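Local coordinates for protein carboxylic ester hydrolase (Aspergillus niger, PDB 7K4O) that hydrolyses the ester bonds of tannins as a fungal serine esterase of the tannase and feruloyl esterase family, probably releasing gallic acid, at residues C10-V15 with V35-V40; A17-S22 with K163-N168; Y57-F62 with L75-L80; N88-T93 with G114-M119. All coordinates share one frame; numbering follows the deposited sequence.

Contact 1 (C10-V15 with V35-V40); sequences CTDSIV and VTTEVV. With NA (sodium ion), chain R; NAG (2-acetamido-2-deoxy-beta-D-glucopyranose), chain C.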
loop_
_atom_site.group_PDB
_atom_site.type_symbol
_atom_site.label_atom_id
_atom_site.label_comp_id
_atom_site.label_asym_id
_atom_site.label_seq_id
_atom_site.Cartn_x
_atom_site.Cartn_y
_atom_site.Cartn_z
ATOM N N CYS A 10 -24.378 16.992 -15.993
ATOM C CA CYS A 10 -24.790 15.856 -15.147
ATOM C C CYS A 10 -26.190 15.385 -15.517
ATOM O O CYS A 10 -27.136 15.544 -14.693
ATOM C CB CYS A 10 -24.655 16.255 -13.697
ATOM S SG CYS A 10 -24.595 14.796 -12.611
ATOM N N THR A 11 -26.326 14.772 -16.672
ATOM C CA THR A 11 -27.577 14.168 -17.126
ATOM C C THR A 11 -27.290 12.812 -17.740
ATOM O O THR A 11 -26.194 12.584 -18.311
ATOM C CB THR A 11 -28.319 15.040 -18.147
ATOM O OG1 THR A 11 -27.740 14.859 -19.447
ATOM C CG2 THR A 11 -28.323 16.505 -17.738
ATOM N N ASP A 12 -28.285 11.942 -17.720
ATOM C CA ASP A 12 -28.109 10.601 -18.297
ATOM C C ASP A 12 -27.814 10.740 -19.788
ATOM O O ASP A 12 -26.983 9.980 -20.303
ATOM C CB ASP A 12 -29.347 9.740 -18.068
ATOM C CG ASP A 12 -29.553 9.234 -16.661
ATOM O OD1 ASP A 12 -28.689 9.456 -15.800
ATOM O OD2 ASP A 12 -30.633 8.596 -16.442
ATOM N N SER A 13 -28.468 11.672 -20.484
ATOM C CA SER A 13 -28.306 11.837 -21.941
ATOM C C SER A 13 -26.859 12.203 -22.282
ATOM O O SER A 13 -26.317 11.621 -23.245
ATOM C CB SER A 13 -29.303 12.849 -22.452
ATOM O OG SER A 13 -30.588 12.250 -22.419
ATOM N N ILE A 14 -26.279 13.136 -21.532
ATOM C CA ILE A 14 -24.889 13.616 -21.809
ATOM C C ILE A 14 -23.916 12.448 -21.578
ATOM O O ILE A 14 -23.037 12.184 -22.425
ATOM C CB ILE A 14 -24.534 14.841 -20.963
ATOM C CG1 ILE A 14 -25.331 16.057 -21.446
ATOM C CG2 ILE A 14 -23.041 15.065 -20.953
ATOM C CD1 ILE A 14 -24.872 16.628 -22.781
ATOM N N VAL A 15 -24.094 11.726 -20.491
ATOM C CA VAL A 15 -23.123 10.637 -20.162
ATOM C C VAL A 15 -23.312 9.472 -21.119
ATOM O O VAL A 15 -22.310 8.912 -21.643
ATOM C CB VAL A 15 -23.256 10.226 -18.697
ATOM C CG1 VAL A 15 -22.502 8.942 -18.425
ATOM C CG2 VAL A 15 -22.789 11.325 -17.807
ATOM N N VAL A 35 -26.760 3.599 -16.978
ATOM C CA VAL A 35 -26.199 4.911 -16.523
ATOM C C VAL A 35 -27.055 5.548 -15.433
ATOM O O VAL A 35 -28.310 5.628 -15.621
ATOM C CB VAL A 35 -25.991 5.884 -17.698
ATOM C CG1 VAL A 35 -25.730 7.281 -17.167
ATOM C CG2 VAL A 35 -24.828 5.408 -18.580
ATOM N N THR A 36 -26.412 5.985 -14.371
ATOM C CA THR A 36 -26.970 6.873 -13.332
ATOM C C THR A 36 -26.110 8.129 -13.298
ATOM O O THR A 36 -24.873 8.036 -13.471
ATOM C CB THR A 36 -27.029 6.230 -11.946
ATOM O OG1 THR A 36 -25.703 5.997 -11.444
ATOM C CG2 THR A 36 -27.816 4.936 -11.958
ATOM N N THR A 37 -26.738 9.265 -13.035
ATOM C CA THR A 37 -26.029 10.554 -12.841
ATOM C C THR A 37 -26.661 11.252 -11.650
ATOM O O THR A 37 -27.897 11.193 -11.490
ATOM C CB THR A 37 -26.055 11.457 -14.085
ATOM O OG1 THR A 37 -27.423 11.711 -14.433
ATOM C CG2 THR A 37 -25.331 10.830 -15.259
ATOM N N GLU A 38 -25.849 11.884 -10.876
ATOM C CA GLU A 38 -26.287 12.614 -9.684
ATOM C C GLU A 38 -25.355 13.783 -9.402
ATOM O O GLU A 38 -24.143 13.605 -9.216
ATOM C CB GLU A 38 -26.304 11.649 -8.520
ATOM C CG GLU A 38 -26.688 12.339 -7.289
ATOM C CD GLU A 38 -26.733 11.434 -6.085
ATOM O OE1 GLU A 38 -26.118 10.348 -6.081
ATOM O OE2 GLU A 38 -27.368 11.879 -5.156
ATOM N N VAL A 39 -25.900 14.996 -9.343
ATOM C CA VAL A 39 -25.145 16.181 -8.886
ATOM C C VAL A 39 -24.875 16.133 -7.399
ATOM O O VAL A 39 -25.830 15.917 -6.616
ATOM C CB VAL A 39 -25.851 17.498 -9.258
ATOM C CG1 VAL A 39 -25.138 18.674 -8.652
ATOM C CG2 VAL A 39 -25.983 17.639 -10.753
ATOM N N VAL A 40 -23.652 16.350 -7.004
ATOM C CA VAL A 40 -23.231 16.522 -5.583
ATOM C C VAL A 40 -22.640 17.902 -5.422
ATOM O O VAL A 40 -21.685 18.255 -6.140
ATOM C CB VAL A 40 -22.226 15.462 -5.131
ATOM C CG1 VAL A 40 -21.795 15.677 -3.693
ATOM C CG2 VAL A 40 -22.824 14.083 -5.367
HETATM NA NA NA R . -29.736 11.875 -13.257
HETATM C C1 NAG C . -23.355 7.636 -6.593
HETATM C C2 NAG C . -23.670 7.635 -5.102
HETATM C C3 NAG C . -23.948 6.184 -4.698
HETATM C C4 NAG C . -24.995 5.605 -5.534
HETATM C C5 NAG C . -24.660 5.742 -7.020
HETATM C C6 NAG C . -25.702 5.252 -7.967
HETATM C C7 NAG C . -22.620 9.477 -3.887
HETATM C C8 NAG C . -21.502 9.853 -3.059
HETATM N N2 NAG C . -22.604 8.166 -4.315
HETATM O O3 NAG C . -24.280 6.180 -3.321
HETATM O O4 NAG C . -25.008 4.202 -5.277
HETATM O O5 NAG C . -24.411 7.116 -7.320
HETATM O O6 NAG C . -27.019 5.757 -7.723
HETATM O O7 NAG C . -23.497 10.252 -4.231
HETATM O O HOH W 1 -28.417 14.166 -12.706
HETATM O O HOH W 2 -29.633 9.058 -13.113
HETATM O O HOH W 3 -30.750 6.973 -14.267
HETATM O O HOH W 4 -30.488 12.397 -15.770
#
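A sodium ion sits at the junction of the two segments and is gripped directly by one residue, Thr37, through its carbonyl O and through OG1, the latter 2.6 Å from NA. Three waters complete the five ligands found, and each is held by the protein: one donates to Cys10 O, one accepts from Asp12 N, and one bridges Asp12 OD1 and Thr37 N. The threonine hydroxyl lies between the backbone N and the carbonyl carbon (chi1 58°), and from there it also donates to the carboxylate, Thr37 OG1 to Asp12 OD1 being 2.9 Å, and meets the oxygen from above the carboxylate plane. A further water ties Asp12 OD2 to Val35 O. The nearby cation would be expected to stabilise the charged form of Asp12. The contact lays the start of helix 12-18 against strand 28-47, the outermost strand at one end of the large mixed sheet. Thr11 is the N-cap, its OG1 accepting from Ile14 N at 3.1 Å. Apolar contacts flank the polar centre. Val15 CG2 meets Thr37 CG2 tip to tip at 3.6 Å, while its other branch crosses Val35, CG1 to CG1, at 3.8 Å. Beyond Thr37, Cys10 CB touches Val39 CG2 at 3.5 Å, and Cys10 SG, anti to its backbone N, continues into the disulfide with Cys58 on strand 50-66.

Contact 2 (A17-S22 with K163-N168); sequences AALPPS and KALTRN
Ala164 opens the meeting from the side of helix 144-169, its methyl lying 4.1 Å from Pro20 CB (CB to CB) at the proline ring. One residue on, Leu165 has CG anti to its backbone N (chi1 169°), which carries CD1 to the end of the short helix 12-18: it rests 3.6 Å from Ala18 CB and, more loosely, 4.2 Å from Leu19 CD2. A turn beyond Ala164, Asn168 supplies the polar link. Its ND2 donates to Ala18 O over 2.8 Å at a nearly straight 165°; the acceptor lies in the amide plane of the asparagine, whereas the donor stands above the plane of the carbonyl. The bond occupies a carbonyl near the C-terminal end of helix 12-18, where Leu19 is the first residue to leave helical geometry, while Asn168 CB packs on Ala18 CB. The N-terminal segment is thereby wedged between helix 144-169 and strand 28-47, with Leu19 on Ile30 and Val35 and Pro20 on Ile30.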
loop_
_atom_site.group_PDB
_atom_site.type_symbol
_atom_site.label_atom_id
_atom_site.label_comp_id
_atom_site.label_asym_id
_atom_site.label_seq_id
_atom_site.Cartn_x
_atom_site.Cartn_y
_atom_site.Cartn_z
ATOM N N ALA A 17 -24.215 9.550 -24.180
ATOM C CA ALA A 17 -23.692 9.939 -25.499
ATOM C C ALA A 17 -22.152 9.936 -25.453
ATOM O O ALA A 17 -21.566 9.785 -26.525
ATOM C CB ALA A 17 -24.222 11.294 -25.932
ATOM N N ALA A 18 -21.522 10.082 -24.280
ATOM C CA ALA A 18 -20.042 10.155 -24.178
ATOM C C ALA A 18 -19.422 8.763 -23.915
ATOM O O ALA A 18 -18.194 8.613 -23.981
ATOM C CB ALA A 18 -19.685 11.077 -23.051
ATOM N N LEU A 19 -20.221 7.763 -23.552
ATOM C CA LEU A 19 -19.606 6.443 -23.282
ATOM C C LEU A 19 -18.938 5.941 -24.554
ATOM O O LEU A 19 -19.432 6.111 -25.659
ATOM C CB LEU A 19 -20.681 5.451 -22.858
ATOM C CG LEU A 19 -21.168 5.567 -21.433
ATOM C CD1 LEU A 19 -22.414 4.682 -21.317
ATOM C CD2 LEU A 19 -20.088 5.190 -20.441
ATOM N N PRO A 20 -17.790 5.229 -24.443
ATOM C CA PRO A 20 -17.268 4.530 -25.596
ATOM C C PRO A 20 -18.293 3.470 -25.988
ATOM O O PRO A 20 -19.002 2.920 -25.135
ATOM C CB PRO A 20 -15.960 3.931 -25.094
ATOM C CG PRO A 20 -16.178 3.786 -23.610
ATOM C CD PRO A 20 -17.077 4.937 -23.200
ATOM N N PRO A 21 -18.314 3.096 -27.264
ATOM C CA PRO A 21 -19.196 2.023 -27.699
ATOM C C PRO A 21 -18.791 0.636 -27.171
ATOM O O PRO A 21 -17.617 0.384 -26.950
ATOM C CB PRO A 21 -19.042 2.037 -29.228
ATOM C CG PRO A 21 -17.687 2.654 -29.500
ATOM C CD PRO A 21 -17.412 3.577 -28.322
ATOM N N SER A 22 -19.766 -0.258 -27.063
ATOM C CA SER A 22 -19.471 -1.699 -26.877
ATOM C C SER A 22 -18.478 -2.173 -27.967
ATOM O O SER A 22 -18.466 -1.684 -29.128
ATOM C CB SER A 22 -20.742 -2.516 -26.817
ATOM O OG SER A 22 -21.517 -2.173 -25.691
ATOM N N LYS A 163 -10.987 6.889 -19.262
ATOM C CA LYS A 163 -10.261 7.902 -20.065
ATOM C C LYS A 163 -11.076 8.225 -21.323
ATOM O O LYS A 163 -11.140 9.397 -21.677
ATOM C CB LYS A 163 -8.838 7.468 -20.376
ATOM C CG LYS A 163 -7.956 7.437 -19.137
ATOM C CD LYS A 163 -6.646 6.679 -19.321
ATOM C CE LYS A 163 -5.762 7.255 -20.390
ATOM N NZ LYS A 163 -4.555 6.411 -20.611
ATOM N N ALA A 164 -11.665 7.254 -21.979
ATOM C CA ALA A 164 -12.442 7.501 -23.196
ATOM C C ALA A 164 -13.685 8.340 -22.836
ATOM O O ALA A 164 -14.000 9.281 -23.583
ATOM C CB ALA A 164 -12.825 6.233 -23.894
ATOM N N LEU A 165 -14.400 7.980 -21.771
ATOM C CA LEU A 165 -15.599 8.734 -21.329
ATOM C C LEU A 165 -15.195 10.194 -21.042
ATOM O O LEU A 165 -15.915 11.128 -21.471
ATOM C CB LEU A 165 -16.200 8.096 -20.078
ATOM C CG LEU A 165 -17.276 8.950 -19.398
ATOM C CD1 LEU A 165 -18.477 9.081 -20.296
ATOM C CD2 LEU A 165 -17.666 8.349 -18.061
ATOM N N THR A 166 -14.092 10.395 -20.341
ATOM C CA THR A 166 -13.607 11.737 -19.902
ATOM C C THR A 166 -13.293 12.542 -21.161
ATOM O O THR A 166 -13.768 13.702 -21.253
ATOM C CB THR A 166 -12.363 11.605 -19.040
ATOM O OG1 THR A 166 -12.681 10.896 -17.833
ATOM C CG2 THR A 166 -11.748 12.951 -18.697
ATOM N N ARG A 167 -12.562 11.980 -22.134
ATOM C CA ARG A 167 -12.283 12.739 -23.393
ATOM C C ARG A 167 -13.575 13.139 -24.096
ATOM O O ARG A 167 -13.688 14.317 -24.559
ATOM C CB ARG A 167 -11.463 11.932 -24.389
ATOM C CG ARG A 167 -10.012 11.812 -24.000
ATOM C CD ARG A 167 -9.327 11.064 -25.155
ATOM N NE ARG A 167 -7.910 11.251 -24.936
ATOM C CZ ARG A 167 -7.230 12.339 -25.288
ATOM N NH1 ARG A 167 -5.946 12.416 -24.985
ATOM N NH2 ARG A 167 -7.840 13.334 -25.909
ATOM N N ASN A 168 -14.529 12.234 -24.167
ATOM C CA ASN A 168 -15.781 12.505 -24.913
ATOM C C ASN A 168 -16.622 13.541 -24.169
ATOM O O ASN A 168 -17.142 14.478 -24.818
ATOM C CB ASN A 168 -16.567 11.242 -25.173
ATOM C CG ASN A 168 -15.877 10.258 -26.098
ATOM O OD1 ASN A 168 -15.064 10.680 -26.917
ATOM N ND2 ASN A 168 -16.193 8.966 -25.971
#

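Contact 3 (Y57-F62 with L75-L80); sequences YCNVTF and LLEIWL. With NAG (2-acetamido-2-deoxy-beta-D-glucopyranose), chain C.
The beta hairpin of strands 50-66 and 74-81 carries an N-linked glycan on one face, with Asn59 ND2 bonded to C1 of the NAG. On that face Tyr57 and Trp79 lie side by side as an offset stack, the phenol ring and the six-membered ring 4.0 Å apart between centroids, their planes 11° from parallel. The fit is tight: Tyr57 CE2 comes within 3.2 Å of Trp79 CD2, over the middle of the indole. The tryptophan is held in rotation by its own strand, NE1 donating to Glu77 OE1 over 3.0 Å on the anti lone pair, with the oxygen close to the indole plane. Glu77, extended from a CG anti to its backbone N, leans across Asn59 beneath the sugar. Six backbone bonds join the antiparallel strands, in the hydrogen-bonded pairs Cys58 with Leu80, Val60 with Ile78 and Phe62 with Leu76; Ile78 N to Val60 O is the shortest at 2.8 Å. On the opposite, apolar face Val60 CG2 meets Leu80 CD1 at 3.8 Å, Phe62 CZ meets Leu76 CD1, also at 3.8 Å, and Ile78 CD1 lies 4.1 Å from Phe62 CE1. Helix 144-169 covers this side, Ile161 reaching Phe62 and Leu165 reaching Ile78.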
loop_
_atom_site.group_PDB
_atom_site.type_symbol
_atom_site.label_atom_id
_atom_site.label_comp_id
_atom_site.label_asym_id
_atom_site.label_seq_id
_atom_site.Cartn_x
_atom_site.Cartn_y
_atom_site.Cartn_z
ATOM N N TYR A 57 -19.425 17.863 -7.979
ATOM C CA TYR A 57 -19.184 16.875 -9.061
ATOM C C TYR A 57 -20.451 16.205 -9.493
ATOM O O TYR A 57 -21.504 16.284 -8.834
ATOM C CB TYR A 57 -18.116 15.867 -8.587
ATOM C CG TYR A 57 -18.461 15.098 -7.340
ATOM C CD1 TYR A 57 -18.152 15.608 -6.096
ATOM C CD2 TYR A 57 -19.127 13.879 -7.417
ATOM C CE1 TYR A 57 -18.477 14.922 -4.928
ATOM C CE2 TYR A 57 -19.449 13.184 -6.259
ATOM C CZ TYR A 57 -19.146 13.716 -5.030
ATOM O OH TYR A 57 -19.498 13.002 -3.909
ATOM N N CYS A 58 -20.337 15.505 -10.601
ATOM C CA CYS A 58 -21.326 14.592 -11.142
ATOM C C CYS A 58 -20.928 13.185 -10.758
ATOM O O CYS A 58 -19.876 12.713 -11.257
ATOM C CB CYS A 58 -21.425 14.713 -12.640
ATOM S SG CYS A 58 -22.759 13.716 -13.312
ATOM N N ASN A 59 -21.743 12.539 -9.944
ATOM C CA ASN A 59 -21.512 11.117 -9.591
ATOM C C ASN A 59 -22.143 10.258 -10.670
ATOM O O ASN A 59 -23.402 10.176 -10.755
ATOM C CB ASN A 59 -22.074 10.843 -8.205
ATOM C CG ASN A 59 -22.179 9.374 -7.845
ATOM O OD1 ASN A 59 -21.408 8.574 -8.360
ATOM N ND2 ASN A 59 -23.200 9.012 -7.037
ATOM N N VAL A 60 -21.329 9.500 -11.415
ATOM C CA VAL A 60 -21.770 8.645 -12.540
ATOM C C VAL A 60 -21.553 7.177 -12.143
ATOM O O VAL A 60 -20.460 6.842 -11.668
ATOM C CB VAL A 60 -20.973 8.928 -13.823
ATOM C CG1 VAL A 60 -21.376 7.997 -14.941
ATOM C CG2 VAL A 60 -21.166 10.390 -14.238
ATOM N N THR A 61 -22.540 6.342 -12.376
ATOM C CA THR A 61 -22.281 4.874 -12.378
ATOM C C THR A 61 -22.820 4.258 -13.644
ATOM O O THR A 61 -23.766 4.750 -14.262
ATOM C CB THR A 61 -22.786 4.093 -11.153
ATOM O OG1 THR A 61 -24.197 3.867 -11.279
ATOM C CG2 THR A 61 -22.399 4.731 -9.852
ATOM N N PHE A 62 -22.254 3.122 -14.032
ATOM C CA PHE A 62 -22.784 2.286 -15.105
ATOM C C PHE A 62 -22.115 0.907 -15.043
ATOM O O PHE A 62 -21.155 0.722 -14.290
ATOM C CB PHE A 62 -22.597 2.902 -16.484
ATOM C CG PHE A 62 -21.172 3.214 -16.846
ATOM C CD1 PHE A 62 -20.627 4.435 -16.492
ATOM C CD2 PHE A 62 -20.376 2.297 -17.496
ATOM C CE1 PHE A 62 -19.307 4.730 -16.793
ATOM C CE2 PHE A 62 -19.064 2.606 -17.855
ATOM C CZ PHE A 62 -18.520 3.802 -17.457
ATOM N N LEU A 75 -19.336 -2.938 -12.283
ATOM C CA LEU A 75 -19.817 -1.560 -12.066
ATOM C C LEU A 75 -18.587 -0.634 -11.990
ATOM O O LEU A 75 -17.634 -0.885 -11.264
ATOM C CB LEU A 75 -20.609 -1.455 -10.768
ATOM C CG LEU A 75 -21.789 -2.403 -10.693
ATOM C CD1 LEU A 75 -22.472 -2.303 -9.361
ATOM C CD2 LEU A 75 -22.762 -2.157 -11.821
ATOM N N LEU A 76 -18.714 0.521 -12.630
ATOM C CA LEU A 76 -17.766 1.620 -12.451
ATOM C C LEU A 76 -18.491 2.804 -11.817
ATOM O O LEU A 76 -19.690 3.021 -12.080
ATOM C CB LEU A 76 -17.183 2.036 -13.805
ATOM C CG LEU A 76 -16.438 0.968 -14.594
ATOM C CD1 LEU A 76 -15.830 1.585 -15.832
ATOM C CD2 LEU A 76 -15.363 0.288 -13.753
ATOM N N GLU A 77 -17.758 3.537 -11.021
ATOM C CA GLU A 77 -18.248 4.812 -10.466
ATOM C C GLU A 77 -17.189 5.857 -10.797
ATOM O O GLU A 77 -16.032 5.666 -10.446
ATOM C CB GLU A 77 -18.516 4.749 -8.959
ATOM C CG GLU A 77 -19.003 6.087 -8.377
ATOM C CD GLU A 77 -19.662 5.954 -7.002
ATOM O OE1 GLU A 77 -19.446 6.805 -6.135
ATOM O OE2 GLU A 77 -20.305 4.878 -6.776
ATOM N N ILE A 78 -17.625 6.955 -11.419
ATOM C CA ILE A 78 -16.699 8.007 -11.882
ATOM C C ILE A 78 -17.303 9.339 -11.428
ATOM O O ILE A 78 -18.484 9.560 -11.673
ATOM C CB ILE A 78 -16.537 7.930 -13.421
ATOM C CG1 ILE A 78 -15.839 6.606 -13.826
ATOM C CG2 ILE A 78 -15.735 9.118 -13.948
ATOM C CD1 ILE A 78 -15.814 6.360 -15.319
ATOM N N TRP A 79 -16.494 10.139 -10.785
ATOM C CA TRP A 79 -16.905 11.508 -10.402
ATOM C C TRP A 79 -16.309 12.481 -11.413
ATOM O O TRP A 79 -15.084 12.546 -11.513
ATOM C CB TRP A 79 -16.477 11.819 -9.005
ATOM C CG TRP A 79 -17.126 11.005 -7.924
ATOM C CD1 TRP A 79 -18.008 9.963 -8.047
ATOM C CD2 TRP A 79 -16.902 11.183 -6.523
ATOM N NE1 TRP A 79 -18.338 9.486 -6.796
ATOM C CE2 TRP A 79 -17.641 10.180 -5.848
ATOM C CE3 TRP A 79 -16.118 12.048 -5.774
ATOM C CZ2 TRP A 79 -17.648 10.089 -4.458
ATOM C CZ3 TRP A 79 -16.097 11.946 -4.398
ATOM C CH2 TRP A 79 -16.852 10.963 -3.747
ATOM N N LEU A 80 -17.178 13.268 -12.029
ATOM C CA LEU A 80 -16.794 14.269 -13.066
ATOM C C LEU A 80 -16.847 15.673 -12.495
ATOM O O LEU A 80 -17.890 16.120 -12.010
ATOM C CB LEU A 80 -17.760 14.150 -14.230
ATOM C CG LEU A 80 -17.845 12.833 -14.969
ATOM C CD1 LEU A 80 -18.932 12.883 -16.016
ATOM C CD2 LEU A 80 -16.518 12.475 -15.628
HETATM C C1 NAG C . -23.355 7.636 -6.593
HETATM C C2 NAG C . -23.670 7.635 -5.102
HETATM C C3 NAG C . -23.948 6.184 -4.698
HETATM C C4 NAG C . -24.995 5.605 -5.534
HETATM C C5 NAG C . -24.660 5.742 -7.020
HETATM C C6 NAG C . -25.702 5.252 -7.967
HETATM C C7 NAG C . -22.620 9.477 -3.887
HETATM C C8 NAG C . -21.502 9.853 -3.059
HETATM N N2 NAG C . -22.604 8.166 -4.315
HETATM O O3 NAG C . -24.280 6.180 -3.321
HETATM O O4 NAG C . -25.008 4.202 -5.277
HETATM O O5 NAG C . -24.411 7.116 -7.320
HETATM O O6 NAG C . -27.019 5.757 -7.723
HETATM O O7 NAG C . -23.497 10.252 -4.231
#

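Contact 4 (N88-T93 with G114-M119); sequences NRWLST and GAASGM
With CG anti to the backbone N (chi1 166°) and the indole turned across the chain (chi2 -96°), Trp90 brings its six-membered ring against the neighbouring strand. Its CE3 lies 3.9 Å from Ala116 CB, and its CH2 reaches 3.8 Å from Gly118 CA; Gly118 has no side chain, so the corner of the indole can come this close. The pyrrole end is fixed by Trp90 NE1 donating to Ser92 OG at 2.9 Å, and Ser92 OG has a further partner in Ser159 of helix 144-169. These parallel strands, 89-93 and 115-120, belong to a beta-alpha-beta unit whose short helix 108-111 ends in a Schellman motif with Gly114 as its C-prime residue. Backbone bonds run from Leu91 N to Ala116 O and from Gly118 N to Leu91 O, the first 2.8 Å long and nearly along the C=O axis; Ala116 N to Arg89 O is weak. Thr93 grips one carbonyl twice: its N, in a bent bond, comes nearly along the Gly118 C=O axis, and OG1 donates over 2.8 Å from above the carbonyl plane. On the Leu91 face, Arg89 CB rests 3.6 Å from Ala115 CB, while the guanidinium forms a salt bridge with Glu490.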
loop_
_atom_site.group_PDB
_atom_site.type_symbol
_atom_site.label_atom_id
_atom_site.label_comp_id
_atom_site.label_asym_id
_atom_site.label_seq_id
_atom_site.Cartn_x
_atom_site.Cartn_y
_atom_site.Cartn_z
ATOM N N ASN A 88 -8.177 18.539 -17.584
ATOM C CA ASN A 88 -7.553 17.598 -18.532
ATOM C C ASN A 88 -6.779 16.547 -17.709
ATOM O O ASN A 88 -5.659 16.156 -18.095
ATOM C CB ASN A 88 -6.651 18.265 -19.591
ATOM C CG ASN A 88 -7.438 19.071 -20.600
ATOM O OD1 ASN A 88 -8.654 19.230 -20.457
ATOM N ND2 ASN A 88 -6.786 19.417 -21.705
ATOM N N ARG A 89 -7.433 16.011 -16.667
ATOM C CA ARG A 89 -6.825 14.988 -15.811
ATOM C C ARG A 89 -7.810 13.843 -15.624
ATOM O O ARG A 89 -9.020 14.069 -15.509
ATOM C CB ARG A 89 -6.375 15.578 -14.474
ATOM C CG ARG A 89 -5.279 16.635 -14.621
ATOM C CD ARG A 89 -4.924 17.302 -13.276
ATOM N NE ARG A 89 -3.936 18.353 -13.516
ATOM C CZ ARG A 89 -4.015 19.598 -13.074
ATOM N NH1 ARG A 89 -5.000 19.962 -12.274
ATOM N NH2 ARG A 89 -3.110 20.490 -13.489
ATOM N N TRP A 90 -7.224 12.657 -15.469
ATOM C CA TRP A 90 -7.920 11.414 -15.063
ATOM C C TRP A 90 -7.201 10.907 -13.805
ATOM O O TRP A 90 -5.962 10.874 -13.812
ATOM C CB TRP A 90 -7.878 10.371 -16.195
ATOM C CG TRP A 90 -8.271 9.010 -15.718
ATOM C CD1 TRP A 90 -7.434 8.005 -15.327
ATOM C CD2 TRP A 90 -9.604 8.521 -15.489
ATOM N NE1 TRP A 90 -8.169 6.903 -14.897
ATOM C CE2 TRP A 90 -9.494 7.211 -14.958
ATOM C CE3 TRP A 90 -10.881 9.062 -15.649
ATOM C CZ2 TRP A 90 -10.599 6.438 -14.623
ATOM C CZ3 TRP A 90 -11.988 8.316 -15.279
ATOM C CH2 TRP A 90 -11.853 7.022 -14.747
ATOM N N LEU A 91 -7.941 10.446 -12.819
ATOM C CA LEU A 91 -7.373 9.748 -11.664
ATOM C C LEU A 91 -8.076 8.390 -11.493
ATOM O O LEU A 91 -9.296 8.357 -11.183
ATOM C CB LEU A 91 -7.531 10.561 -10.380
ATOM C CG LEU A 91 -6.940 9.868 -9.161
ATOM C CD1 LEU A 91 -5.456 9.772 -9.269
ATOM C CD2 LEU A 91 -7.337 10.576 -7.847
ATOM N N SER A 92 -7.297 7.321 -11.622
ATOM C CA SER A 92 -7.716 5.978 -11.152
ATOM C C SER A 92 -7.453 5.881 -9.647
ATOM O O SER A 92 -6.437 6.321 -9.180
ATOM C CB SER A 92 -6.951 4.869 -11.908
ATOM O OG SER A 92 -7.432 4.694 -13.220
ATOM N N THR A 93 -8.333 5.186 -8.921
ATOM C CA THR A 93 -8.231 4.931 -7.480
ATOM C C THR A 93 -8.509 3.443 -7.263
ATOM O O THR A 93 -9.129 2.806 -8.119
ATOM C CB THR A 93 -9.204 5.783 -6.648
ATOM O OG1 THR A 93 -10.534 5.334 -6.922
ATOM C CG2 THR A 93 -9.065 7.262 -6.971
ATOM N N GLY A 114 -9.303 18.813 -10.361
ATOM C CA GLY A 114 -9.927 18.880 -11.684
ATOM C C GLY A 114 -9.777 17.627 -12.504
ATOM O O GLY A 114 -9.799 17.701 -13.754
ATOM N N ALA A 115 -9.684 16.468 -11.827
ATOM C CA ALA A 115 -9.602 15.160 -12.505
ATOM C C ALA A 115 -10.928 14.441 -12.428
ATOM O O ALA A 115 -11.506 14.315 -11.326
ATOM C CB ALA A 115 -8.507 14.325 -11.916
ATOM N N ALA A 116 -11.372 13.932 -13.569
ATOM C CA ALA A 116 -12.352 12.837 -13.615
ATOM C C ALA A 116 -11.734 11.696 -12.820
ATOM O O ALA A 116 -10.577 11.352 -13.074
ATOM C CB ALA A 116 -12.715 12.492 -15.042
ATOM N N SER A 117 -12.457 11.158 -11.849
ATOM C CA SER A 117 -11.885 10.226 -10.851
ATOM C C SER A 117 -12.726 8.948 -10.817
ATOM O O SER A 117 -13.956 9.014 -10.772
ATOM C CB SER A 117 -11.875 10.883 -9.492
ATOM O OG SER A 117 -11.098 12.097 -9.511
ATOM N N GLY A 118 -12.086 7.794 -10.950
ATOM C CA GLY A 118 -12.817 6.531 -11.098
ATOM C C GLY A 118 -12.427 5.434 -10.135
ATOM O O GLY A 118 -11.293 5.364 -9.640
ATOM N N MET A 119 -13.397 4.548 -9.920
ATOM C CA MET A 119 -13.161 3.280 -9.211
ATOM C C MET A 119 -14.017 2.185 -9.832
ATOM O O MET A 119 -14.994 2.455 -10.551
ATOM C CB MET A 119 -13.486 3.437 -7.726
ATOM C CG MET A 119 -14.958 3.613 -7.449
ATOM S SD MET A 119 -15.099 3.962 -5.626
ATOM C CE MET A 119 -16.865 3.962 -5.500
#

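How the contacts relate
Contacts 1, 3 and 4 follow one another across a single mixed sheet. Contact 1 joins contact 3 through the Cys10-Cys58 disulfide and through Thr36 OG1, 2.6 Å from Thr61 OG1. Contact 3 joins contact 4 by backbone, Trp79 N lying 2.8 Å from Ser117 O. Contacts 1 and 4 do not touch, their nearest atoms being about 11 Å apart. Contact 2 packs on all three: Leu19 CD2 reaches Phe62 CZ at 3.6 Å, Thr166 OG1 reaches Trp90 CE3 at 3.4 Å, and Leu19 meets Val35. The gallate pocket, which includes Ser186, involves none of these segments; Thr93 of contact 4 lies near, without touching, the probable nucleophile elbow, and Gly96 and Gly97 of the pocket follow soon after segment 88-93.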